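Local atomic coordinates of TRAP dicarboxylate transporter, DctP subunit (Anaerococcus prevoti, PDB entry 4N91), a protein that binds D-glucuronate, in both its alpha and beta forms, and probably serves as the solute-binding component of a TRAP-type transport system. Residues I108-Y113 with Q238-I243; S95-E100 with Q177-N182; A120-M125 with W148-S153. All coordinates share one frame; numbering follows the deposited sequence. Where two conformers were deposited one is given.

Contact 1: I108-Y113 with Q238-I243; sequences IFNLPY and QMVPDI. With BDP (beta-D-glucopyranuronic acid), chain C.
Gln238 reaches across to the loop 108-113 and donates from NE2 to the backbone O of Asn110, 2.7 Å away. Its CG stands beside the backbone N (chi1 -65°), and on the way CG lies 4.0 Å from Pro112 CA. The acceptor sits almost in the amide plane of Gln238, whereas the N-H approaches the Asn110 carbonyl from 29° outside that carbonyl's plane. The other end of the amide, OE1, accepts from Asn182 ND2, so both ends are held.

Asn110 and Val240 cross obliquely, and their nearest atoms are OD1 and CG1, 3.7 Å apart. This is packing; the polar atoms of the Asn110 amide are spent elsewhere, ND2 on Glu100 and OD1 on Asn96. Phe109 meets Pro241 through its CB, which lies 3.8 Å from CD of the proline. The Phe109 ring has CG2 of its chain neighbour Ile108 over the centre of one face. A water completes the junction, donating to Leu111 O (2.9 Å) and accepting from Met239 N (3.0 Å).

The touching parts, 109-112 and 238-241, run nearly antiparallel, 165° apart. Beyond Pro241, Asp242 turns to the bound sugar, its OD1 2.7 Å from O3 of the glucuronate and its OD2 2.8 Å from O2. It begins strand 242-247, which lies between strands 91-95 and 143-149 in the five-stranded mixed sheet. The loop 108-113 is backed by helix 301-317, on which Leu111, Pro112 and Tyr113 rest, while helix 118-125 touches Met239 and Pro241 and Asn96 of helix 96-99 packs on Phe109, Val240 and Pro241.

Contact 2: S95-E100 with Q177-N182; sequences SNAILE and QQSPTN. With BDP (beta-D-glucopyranuronic acid), chain C.
Gln177 meets Ser95, the N-cap of the short, weakly bonded helix 96-99, at the edge of the glucuronate pocket, and just past the end of that helix Glu100 meets the start of helix 180-188, whose N-cap is Ser179. Gln177 runs extended from CB, which lies 4.1 Å from Ala97 CB. Its CG faces the sugar carboxylate, 3.5 Å from O6B, and CD keeps to the same carboxylate, near C6. At the tip, OE1 approaches Ser95 CB, while NE2 donates to Ser95 OG at 3.2 Å, with that oxygen close to the amide plane. Ser95 OG also accepts the capping bond from Ala97 N, so two N-H groups converge on one hydroxyl oxygen.

Glu100 carries the other end. With CG between the backbone N and carbonyl carbon (chi1 67°) and the chain extended beyond, its carboxylate lies against the first turn of helix 180-188. Both oxygens are met on their syn sides by Thr181, OE1 by the hydroxyl and OE2 by the backbone N. An alanine in place of Glu100 would probably leave Thr181 N and OG1, and Asn110 ND2, without this acceptor and open a gap at the helix start. Ser179 OG lies 2.8 Å from Glu100 OE2 and 3.0 Å from Asn182 OD1, its single proton having both acceptors within range.

Contact 3: A120-M125 with W148-S153; sequences AYHHVM and WLDAGS
An aromatic cluster of Tyr121, His122 and Trp148 joins helix 118-125 to the end of strand 143-149, an edge strand of the five-stranded mixed sheet within this chain. Met125, a selenomethionine, packs over one face of the indole: CB stands 3.3 Å from the centroid of the Trp148 five-membered ring and only 13° off its normal, a CH-pi contact. The chain of Met125 then bends at chi2 and chi3, and its CE comes 3.8 Å from Trp148 CB. The selenium is more distant from the ring, approaching it obliquely in a Met-aromatic contact. Trp148 NE1 bonds to Asp126, just beyond the helix segment.

The other two rings reach the six-membered ring of Trp148 obliquely. His122 crosses the tryptophan side chain at about a right angle, with CD2 3.6 Å from CH2, and Tyr121 sets its hydroxyl near CZ3. CG of Tyr121 is anti to the backbone N (chi1 171°); its ring presents the edge atom CE2 4.0 Å from Asp150 OD1.

Two waters extend the contact. One accepts from Ala151 N, lies 2.8 Å from Gly152 O, to which it can donate, and is bonded to Tyr121 OH, 2.7 Å away. The second donates to Asp150 OD1 (2.6 Å) and is bonded to His122 NE2. Asp150 OD1 further accepts from Gly152 N at 2.9 Å, from above the carboxylate plane. This closes an Asx turn at the exit of the strand, with Ala151, a residue of the glucuronate pocket in this periplasmic-binding-protein fold, inside it.

Contacts 1 and 2 interlock along the chain, their segments alternating in the order 95-100, 108-113, 177-182, 238-243, and both touch the bound sugar. Their centres lie about 9 Å apart, and probable hydrogen bonds link side chains of the two. Contact 3, whose two segments fall between 108-113 and 177-182, lies about 8 Å from contact 1 by centres and joins it through the five-stranded mixed sheet, where strands 242-247 and 143-149 are neighbours. Contacts 2 and 3 do not touch; their centres are about 16 Å apart. Contact 1 thus lies between the other two, and all three supply residues to the glucuronate pocket, joining distant parts of the sequence around one site.

Contact 1: I108-Y113 with Q238-I243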
loop_
_atom_site.group_PDB
_atom_site.type_symbol
_atom_site.label_atom_id
_atom_site.label_comp_id
_atom_site.label_asym_id
_atom_site.label_seq_id
_atom_site.Cartn_x
_atom_site.Cartn_y
_atom_site.Cartn_z
ATOM N N ILE A 108 -1.836 -1.481 -12.575
ATOM C CA ILE A 108 -0.714 -0.666 -13.046
ATOM C C ILE A 108 0.331 -0.393 -11.952
ATOM O O ILE A 108 1.541 -0.545 -12.183
ATOM C CB ILE A 108 -1.209 0.654 -13.710
ATOM C CG1 ILE A 108 -0.043 1.470 -14.267
ATOM C CG2 ILE A 108 -2.022 1.522 -12.754
ATOM C CD1 ILE A 108 0.673 0.824 -15.380
ATOM N N PHE A 109 -0.126 0.002 -10.773
ATOM C CA PHE A 109 0.822 0.364 -9.701
ATOM C C PHE A 109 1.340 -0.844 -8.909
ATOM O O PHE A 109 2.127 -0.678 -7.980
ATOM C CB PHE A 109 0.225 1.380 -8.734
ATOM C CG PHE A 109 -0.279 2.626 -9.389
ATOM C CD1 PHE A 109 0.502 3.329 -10.292
ATOM C CD2 PHE A 109 -1.543 3.103 -9.104
ATOM C CE1 PHE A 109 0.013 4.474 -10.881
ATOM C CE2 PHE A 109 -2.025 4.253 -9.706
ATOM C CZ PHE A 109 -1.256 4.918 -10.599
ATOM N N ASN A 110 0.899 -2.041 -9.265
ATOM C CA ASN A 110 1.410 -3.279 -8.652
ATOM C C ASN A 110 2.535 -3.933 -9.448
ATOM O O ASN A 110 3.085 -4.951 -9.025
ATOM C CB ASN A 110 0.275 -4.281 -8.456
ATOM C CG ASN A 110 -0.760 -3.774 -7.478
ATOM O OD1 ASN A 110 -0.429 -2.988 -6.587
ATOM N ND2 ASN A 110 -2.014 -4.166 -7.667
ATOM N N LEU A 111 2.902 -3.345 -10.582
ATOM C CA LEU A 111 3.968 -3.905 -11.404
ATOM C C LEU A 111 5.307 -3.802 -10.675
ATOM O O LEU A 111 5.639 -2.757 -10.151
ATOM C CB LEU A 111 4.060 -3.166 -12.742
ATOM C CG LEU A 111 2.847 -3.314 -13.665
ATOM C CD1 LEU A 111 3.011 -2.448 -14.920
ATOM C CD2 LEU A 111 2.664 -4.774 -14.030
ATOM N N PRO A 112 6.087 -4.887 -10.655
ATOM C CA PRO A 112 7.420 -4.836 -10.055
ATOM C C PRO A 112 8.389 -3.981 -10.861
ATOM O O PRO A 112 8.312 -3.936 -12.106
ATOM C CB PRO A 112 7.883 -6.297 -10.089
ATOM C CG PRO A 112 6.670 -7.098 -10.396
ATOM C CD PRO A 112 5.758 -6.226 -11.162
ATOM N N TYR A 113 9.270 -3.295 -10.139
ATOM C CA TYR A 113 10.326 -2.495 -10.735
ATOM C C TYR A 113 9.768 -1.541 -11.770
ATOM O O TYR A 113 10.311 -1.387 -12.866
ATOM C CB TYR A 113 11.400 -3.410 -11.309
ATOM C CG TYR A 113 12.035 -4.230 -10.226
ATOM C CD1 TYR A 113 12.836 -3.631 -9.268
ATOM C CD2 TYR A 113 11.804 -5.591 -10.120
ATOM C CE1 TYR A 113 13.410 -4.370 -8.255
ATOM C CE2 TYR A 113 12.371 -6.337 -9.120
ATOM C CZ TYR A 113 13.166 -5.721 -8.179
ATOM O OH TYR A 113 13.723 -6.463 -7.152
ATOM N N GLN A 238 8.750 -3.590 -5.337
ATOM C CA GLN A 238 7.578 -2.762 -5.627
ATOM C C GLN A 238 7.545 -1.521 -4.765
ATOM O O GLN A 238 8.108 -1.494 -3.643
ATOM C CB GLN A 238 6.271 -3.500 -5.393
ATOM C CG GLN A 238 6.002 -4.673 -6.294
ATOM C CD GLN A 238 4.894 -5.525 -5.723
ATOM O OE1 GLN A 238 4.970 -6.031 -4.571
ATOM N NE2 GLN A 238 3.841 -5.669 -6.487
HETATM N N MSE A 239 6.882 -0.492 -5.302
HETATM C CA MSE A 239 6.488 0.682 -4.540
HETATM C C MSE A 239 4.981 0.758 -4.679
HETATM O O MSE A 239 4.463 1.210 -5.702
HETATM C CB MSE A 239 7.155 1.959 -5.033
HETATM C CG MSE A 239 8.628 1.844 -5.032
HETATM SE SE MSE A 239 9.454 3.528 -5.542
HETATM C CE MSE A 239 9.661 4.271 -3.717
ATOM N N VAL A 240 4.284 0.285 -3.654
ATOM C CA VAL A 240 2.841 0.055 -3.771
ATOM C C VAL A 240 2.107 1.102 -2.957
ATOM O O VAL A 240 2.214 1.138 -1.726
ATOM C CB VAL A 240 2.425 -1.355 -3.282
ATOM C CG1 VAL A 240 0.930 -1.566 -3.498
ATOM C CG2 VAL A 240 3.231 -2.447 -4.009
ATOM N N PRO A 241 1.374 1.988 -3.632
ATOM C CA PRO A 241 0.709 3.014 -2.826
ATOM C C PRO A 241 -0.416 2.449 -1.992
ATOM O O PRO A 241 -1.096 1.513 -2.420
ATOM C CB PRO A 241 0.159 3.991 -3.878
ATOM C CG PRO A 241 -0.038 3.139 -5.123
ATOM C CD PRO A 241 1.095 2.121 -5.074
ATOM N N ASP A 242 -0.624 3.019 -0.818
ATOM C CA ASP A 242 -1.875 2.849 -0.101
ATOM C C ASP A 242 -2.871 3.855 -0.678
ATOM O O ASP A 242 -2.515 5.003 -1.012
ATOM C CB ASP A 242 -1.676 3.070 1.403
ATOM C CG ASP A 242 -0.989 1.914 2.096
ATOM O OD1 ASP A 242 -1.106 0.747 1.628
ATOM O OD2 ASP A 242 -0.358 2.169 3.148
ATOM N N ILE A 243 -4.108 3.418 -0.838
ATOM C CA ILE A 243 -5.139 4.244 -1.452
ATOM C C ILE A 243 -6.234 4.527 -0.439
ATOM O O ILE A 243 -6.713 3.618 0.248
ATOM C CB ILE A 243 -5.772 3.534 -2.662
ATOM C CG1 ILE A 243 -4.686 3.051 -3.631
ATOM C CG2 ILE A 243 -6.773 4.452 -3.357
ATOM C CD1 ILE A 243 -3.873 4.154 -4.303
HETATM C C1 BDP C . 1.733 -2.042 4.331
HETATM C C2 BDP C . 0.656 -1.258 3.735
HETATM C C3 BDP C . -0.678 -1.786 4.176
HETATM C C4 BDP C . -0.840 -3.159 3.807
HETATM C C5 BDP C . 0.283 -3.948 4.357
HETATM C C6 BDP C . 0.255 -5.418 3.864
HETATM O O2 BDP C . 0.786 0.032 4.454
HETATM O O3 BDP C . -1.752 -0.970 3.603
HETATM O O4 BDP C . -2.012 -3.690 4.162
HETATM O O5 BDP C . 1.573 -3.398 3.916
HETATM O O6A BDP C . -0.805 -6.038 4.099
HETATM O O1 BDP C . 2.953 -1.658 3.647
HETATM O O6B BDP C . 1.323 -5.952 3.489
HETATM O O HOH W 1 5.686 -0.861 -8.004
#

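Contact 2: S95-E100 with Q177-N182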
loop_
_atom_site.group_PDB
_atom_site.type_symbol
_atom_site.label_atom_id
_atom_site.label_comp_id
_atom_site.label_asym_id
_atom_site.label_seq_id
_atom_site.Cartn_x
_atom_site.Cartn_y
_atom_site.Cartn_z
ATOM N N SER A 95 -4.371 -1.110 0.456
ATOM C CA SER A 95 -3.219 -1.178 -0.418
ATOM C C SER A 95 -3.672 -1.370 -1.849
ATOM O O SER A 95 -4.628 -2.103 -2.130
ATOM C CB SER A 95 -2.306 -2.338 -0.029
ATOM O OG SER A 95 -1.206 -2.447 -0.910
ATOM N N ASN A 96 -2.991 -0.707 -2.759
ATOM C CA ASN A 96 -3.278 -0.876 -4.179
ATOM C C ASN A 96 -3.221 -2.362 -4.568
ATOM O O ASN A 96 -3.897 -2.805 -5.509
ATOM C CB ASN A 96 -2.255 -0.096 -4.979
ATOM C CG ASN A 96 -2.657 0.095 -6.408
ATOM O OD1 ASN A 96 -3.406 1.007 -6.726
ATOM N ND2 ASN A 96 -2.171 -0.765 -7.276
ATOM N N ALA A 97 -2.394 -3.125 -3.854
ATOM C CA ALA A 97 -2.213 -4.545 -4.150
ATOM C C ALA A 97 -3.555 -5.273 -4.221
ATOM O O ALA A 97 -3.738 -6.157 -5.048
ATOM C CB ALA A 97 -1.307 -5.198 -3.105
ATOM N N ILE A 98 -4.478 -4.960 -3.318
ATOM C CA ILE A 98 -5.731 -5.698 -3.273
ATOM C C ILE A 98 -6.828 -5.100 -4.142
ATOM O O ILE A 98 -7.791 -5.766 -4.477
ATOM C CB ILE A 98 -6.262 -5.930 -1.839
ATOM C CG1 ILE A 98 -6.741 -4.630 -1.217
ATOM C CG2 ILE A 98 -5.190 -6.663 -0.943
ATOM C CD1 ILE A 98 -7.563 -4.826 0.034
ATOM N N LEU A 99 -6.665 -3.853 -4.562
ATOM C CA LEU A 99 -7.708 -3.201 -5.343
ATOM C C LEU A 99 -7.797 -3.768 -6.753
ATOM O O LEU A 99 -8.842 -3.685 -7.381
ATOM C CB LEU A 99 -7.507 -1.705 -5.381
ATOM C CG LEU A 99 -7.668 -1.038 -4.003
ATOM C CD1 LEU A 99 -7.413 0.447 -4.134
ATOM C CD2 LEU A 99 -9.036 -1.285 -3.401
ATOM N N GLU A 100 -6.722 -4.388 -7.232
ATOM C CA GLU A 100 -6.744 -5.020 -8.550
ATOM C C GLU A 100 -7.767 -6.139 -8.680
ATOM O O GLU A 100 -8.126 -6.493 -9.777
ATOM C CB GLU A 100 -5.348 -5.528 -8.929
ATOM C CG GLU A 100 -4.844 -6.661 -8.068
ATOM C CD GLU A 100 -3.460 -7.172 -8.468
ATOM O OE1 GLU A 100 -2.712 -6.463 -9.194
ATOM O OE2 GLU A 100 -3.124 -8.293 -8.030
ATOM N N GLN A 177 0.172 -10.057 0.035
ATOM C CA GLN A 177 -1.199 -9.596 0.154
ATOM C C GLN A 177 -2.094 -10.402 -0.769
ATOM O O GLN A 177 -1.606 -11.201 -1.580
ATOM C CB GLN A 177 -1.269 -8.122 -0.187
ATOM C CG GLN A 177 -0.393 -7.261 0.729
ATOM C CD GLN A 177 -0.603 -5.782 0.466
ATOM O OE1 GLN A 177 -1.579 -5.187 0.922
ATOM N NE2 GLN A 177 0.290 -5.201 -0.281
ATOM N N GLN A 178 -3.406 -10.225 -0.625
ATOM C CA GLN A 178 -4.367 -10.920 -1.471
ATOM C C GLN A 178 -4.404 -10.260 -2.849
ATOM O O GLN A 178 -5.297 -9.470 -3.172
ATOM C CB GLN A 178 -5.760 -10.972 -0.838
ATOM C CG GLN A 178 -6.671 -11.995 -1.523
ATOM C CD GLN A 178 -8.086 -12.039 -0.965
ATOM O OE1 GLN A 178 -9.031 -11.643 -1.632
ATOM N NE2 GLN A 178 -8.231 -12.521 0.254
ATOM N N SER A 179 -3.416 -10.622 -3.654
ATOM C CA SER A 179 -3.096 -9.957 -4.893
ATOM C C SER A 179 -2.587 -10.963 -5.922
ATOM O O SER A 179 -1.493 -11.520 -5.765
ATOM C CB SER A 179 -1.970 -8.959 -4.606
ATOM O OG SER A 179 -1.400 -8.465 -5.811
ATOM N N PRO A 180 -3.374 -11.230 -6.969
ATOM C CA PRO A 180 -2.878 -12.170 -7.996
ATOM C C PRO A 180 -1.551 -11.748 -8.620
ATOM O O PRO A 180 -0.742 -12.617 -8.955
ATOM C CB PRO A 180 -4.007 -12.229 -9.014
ATOM C CG PRO A 180 -5.255 -11.809 -8.226
ATOM C CD PRO A 180 -4.772 -10.822 -7.201
ATOM N N THR A 181 -1.294 -10.453 -8.713
ATOM C CA THR A 181 -0.015 -9.982 -9.243
ATOM C C THR A 181 1.147 -10.471 -8.386
ATOM O O THR A 181 2.128 -11.036 -8.892
ATOM C CB THR A 181 -0.001 -8.442 -9.341
ATOM O OG1 THR A 181 -0.873 -8.053 -10.391
ATOM C CG2 THR A 181 1.408 -7.935 -9.599
ATOM N N ASN A 182 1.011 -10.329 -7.068
ATOM C CA ASN A 182 2.057 -10.771 -6.169
ATOM C C ASN A 182 2.210 -12.277 -6.122
ATOM O O ASN A 182 3.315 -12.784 -5.947
ATOM C CB ASN A 182 1.871 -10.175 -4.773
ATOM C CG ASN A 182 2.275 -8.710 -4.741
ATOM O OD1 ASN A 182 1.485 -7.834 -5.058
ATOM N ND2 ASN A 182 3.536 -8.454 -4.399
HETATM C C1 BDP C . 1.733 -2.042 4.331
HETATM C C2 BDP C . 0.656 -1.258 3.735
HETATM C C3 BDP C . -0.678 -1.786 4.176
HETATM C C4 BDP C . -0.840 -3.159 3.807
HETATM C C5 BDP C . 0.283 -3.948 4.357
HETATM C C6 BDP C . 0.255 -5.418 3.864
HETATM O O2 BDP C . 0.786 0.032 4.454
HETATM O O3 BDP C . -1.752 -0.970 3.603
HETATM O O4 BDP C . -2.012 -3.690 4.162
HETATM O O5 BDP C . 1.573 -3.398 3.916
HETATM O O6A BDP C . -0.805 -6.038 4.099
HETATM O O1 BDP C . 2.953 -1.658 3.647
HETATM O O6B BDP C . 1.323 -5.952 3.489
#

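Contact 3: A120-M125 with W148-S153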
loop_
_atom_site.group_PDB
_atom_site.type_symbol
_atom_site.label_atom_id
_atom_site.label_comp_id
_atom_site.label_asym_id
_atom_site.label_seq_id
_atom_site.Cartn_x
_atom_site.Cartn_y
_atom_site.Cartn_z
ATOM N N ALA A 120 10.266 9.709 -8.845
ATOM C CA ALA A 120 9.408 9.377 -9.986
ATOM C C ALA A 120 8.036 8.908 -9.497
ATOM O O ALA A 120 6.998 9.372 -9.961
ATOM C CB ALA A 120 10.057 8.298 -10.860
ATOM N N TYR A 121 8.060 8.004 -8.530
ATOM C CA TYR A 121 6.866 7.464 -7.915
ATOM C C TYR A 121 5.943 8.557 -7.354
ATOM O O TYR A 121 4.757 8.601 -7.657
ATOM C CB TYR A 121 7.333 6.495 -6.817
ATOM C CG TYR A 121 6.271 5.960 -5.889
ATOM C CD1 TYR A 121 5.045 5.527 -6.368
ATOM C CD2 TYR A 121 6.528 5.841 -4.534
ATOM C CE1 TYR A 121 4.077 5.009 -5.505
ATOM C CE2 TYR A 121 5.578 5.320 -3.652
ATOM C CZ TYR A 121 4.357 4.912 -4.145
ATOM O OH TYR A 121 3.422 4.404 -3.293
ATOM N N HIS A 122 6.487 9.449 -6.535
ATOM C CA HIS A 122 5.668 10.477 -5.910
ATOM C C HIS A 122 5.061 11.402 -6.951
ATOM O O HIS A 122 3.905 11.822 -6.827
ATOM C CB HIS A 122 6.500 11.290 -4.933
ATOM C CG HIS A 122 7.003 10.490 -3.782
ATOM N ND1 HIS A 122 7.935 10.973 -2.889
ATOM C CD2 HIS A 122 6.704 9.232 -3.374
ATOM C CE1 HIS A 122 8.198 10.043 -1.988
ATOM N NE2 HIS A 122 7.470 8.978 -2.262
ATOM N N HIS A 123 5.828 11.718 -7.985
ATOM C CA HIS A 123 5.322 12.611 -9.013
ATOM C C HIS A 123 4.215 11.950 -9.816
ATOM O O HIS A 123 3.256 12.610 -10.195
ATOM C CB HIS A 123 6.444 13.084 -9.929
ATOM C CG HIS A 123 7.226 14.222 -9.356
ATOM N ND1 HIS A 123 8.352 14.040 -8.579
ATOM C CD2 HIS A 123 7.015 15.558 -9.408
ATOM C CE1 HIS A 123 8.817 15.219 -8.203
ATOM N NE2 HIS A 123 8.021 16.156 -8.690
ATOM N N VAL A 124 4.360 10.652 -10.071
ATOM C CA VAL A 124 3.306 9.888 -10.718
ATOM C C VAL A 124 2.005 9.920 -9.917
ATOM O O VAL A 124 0.951 10.219 -10.475
ATOM C CB VAL A 124 3.745 8.429 -11.012
ATOM C CG1 VAL A 124 2.547 7.539 -11.350
ATOM C CG2 VAL A 124 4.752 8.419 -12.161
HETATM N N MSE A 125 2.078 9.652 -8.613
HETATM C CA MSE A 125 0.891 9.546 -7.774
HETATM C C MSE A 125 0.238 10.915 -7.584
HETATM O O MSE A 125 -0.952 10.989 -7.266
HETATM C CB MSE A 125 1.255 8.931 -6.411
HETATM C CG MSE A 125 1.811 7.526 -6.487
HETATM SE SE MSE A 125 0.714 6.283 -7.538
HETATM C CE MSE A 125 -0.992 6.430 -6.540
ATOM N N TRP A 148 -3.732 9.137 -2.158
ATOM C CA TRP A 148 -2.816 8.043 -1.879
ATOM C C TRP A 148 -1.990 8.369 -0.631
ATOM O O TRP A 148 -1.930 9.513 -0.166
ATOM C CB TRP A 148 -1.904 7.803 -3.080
ATOM C CG TRP A 148 -0.913 8.936 -3.319
ATOM C CD1 TRP A 148 -1.165 10.159 -3.908
ATOM C CD2 TRP A 148 0.480 8.939 -2.991
ATOM N NE1 TRP A 148 -0.011 10.914 -3.947
ATOM C CE2 TRP A 148 1.012 10.183 -3.403
ATOM C CE3 TRP A 148 1.332 7.999 -2.403
ATOM C CZ2 TRP A 148 2.347 10.516 -3.221
ATOM C CZ3 TRP A 148 2.660 8.332 -2.232
ATOM C CH2 TRP A 148 3.155 9.585 -2.640
ATOM N N LEU A 149 -1.367 7.335 -0.087
ATOM C CA LEU A 149 -0.500 7.467 1.064
ATOM C C LEU A 149 0.766 6.695 0.770
ATOM O O LEU A 149 0.715 5.662 0.095
ATOM C CB LEU A 149 -1.168 6.912 2.329
ATOM C CG LEU A 149 -2.578 7.467 2.633
ATOM C CD1 LEU A 149 -3.211 6.657 3.712
ATOM C CD2 LEU A 149 -2.582 8.939 2.979
ATOM N N ASP A 150 1.888 7.166 1.300
ATOM C CA ASP A 150 3.188 6.563 1.050
ATOM C C ASP A 150 3.358 5.313 1.928
ATOM O O ASP A 150 3.101 5.345 3.136
ATOM C CB ASP A 150 4.273 7.575 1.419
ATOM C CG ASP A 150 5.616 7.297 0.769
ATOM O OD1 ASP A 150 5.865 6.189 0.253
ATOM O OD2 ASP A 150 6.455 8.241 0.777
ATOM N N ALA A 151 3.768 4.218 1.305
ATOM C CA ALA A 151 4.127 2.992 2.019
ATOM C C ALA A 151 5.530 2.533 1.607
ATOM O O ALA A 151 5.866 1.352 1.705
ATOM C CB ALA A 151 3.100 1.912 1.768
ATOM N N GLY A 152 6.374 3.465 1.162
ATOM C CA GLY A 152 7.756 3.125 0.848
ATOM C C GLY A 152 7.880 2.062 -0.219
ATOM O O GLY A 152 7.046 1.985 -1.115
ATOM N N SER A 153 8.926 1.242 -0.133
ATOM C CA SER A 153 9.129 0.150 -1.066
ATOM C C SER A 153 9.078 -1.181 -0.314
ATOM O O SER A 153 9.324 -1.223 0.891
ATOM C CB SER A 153 10.481 0.269 -1.792
ATOM O OG SER A 153 11.552 0.109 -0.884
HETATM O O HOH W 2 4.407 2.934 -1.253
HETATM O O HOH W 3 7.978 6.324 -1.252
#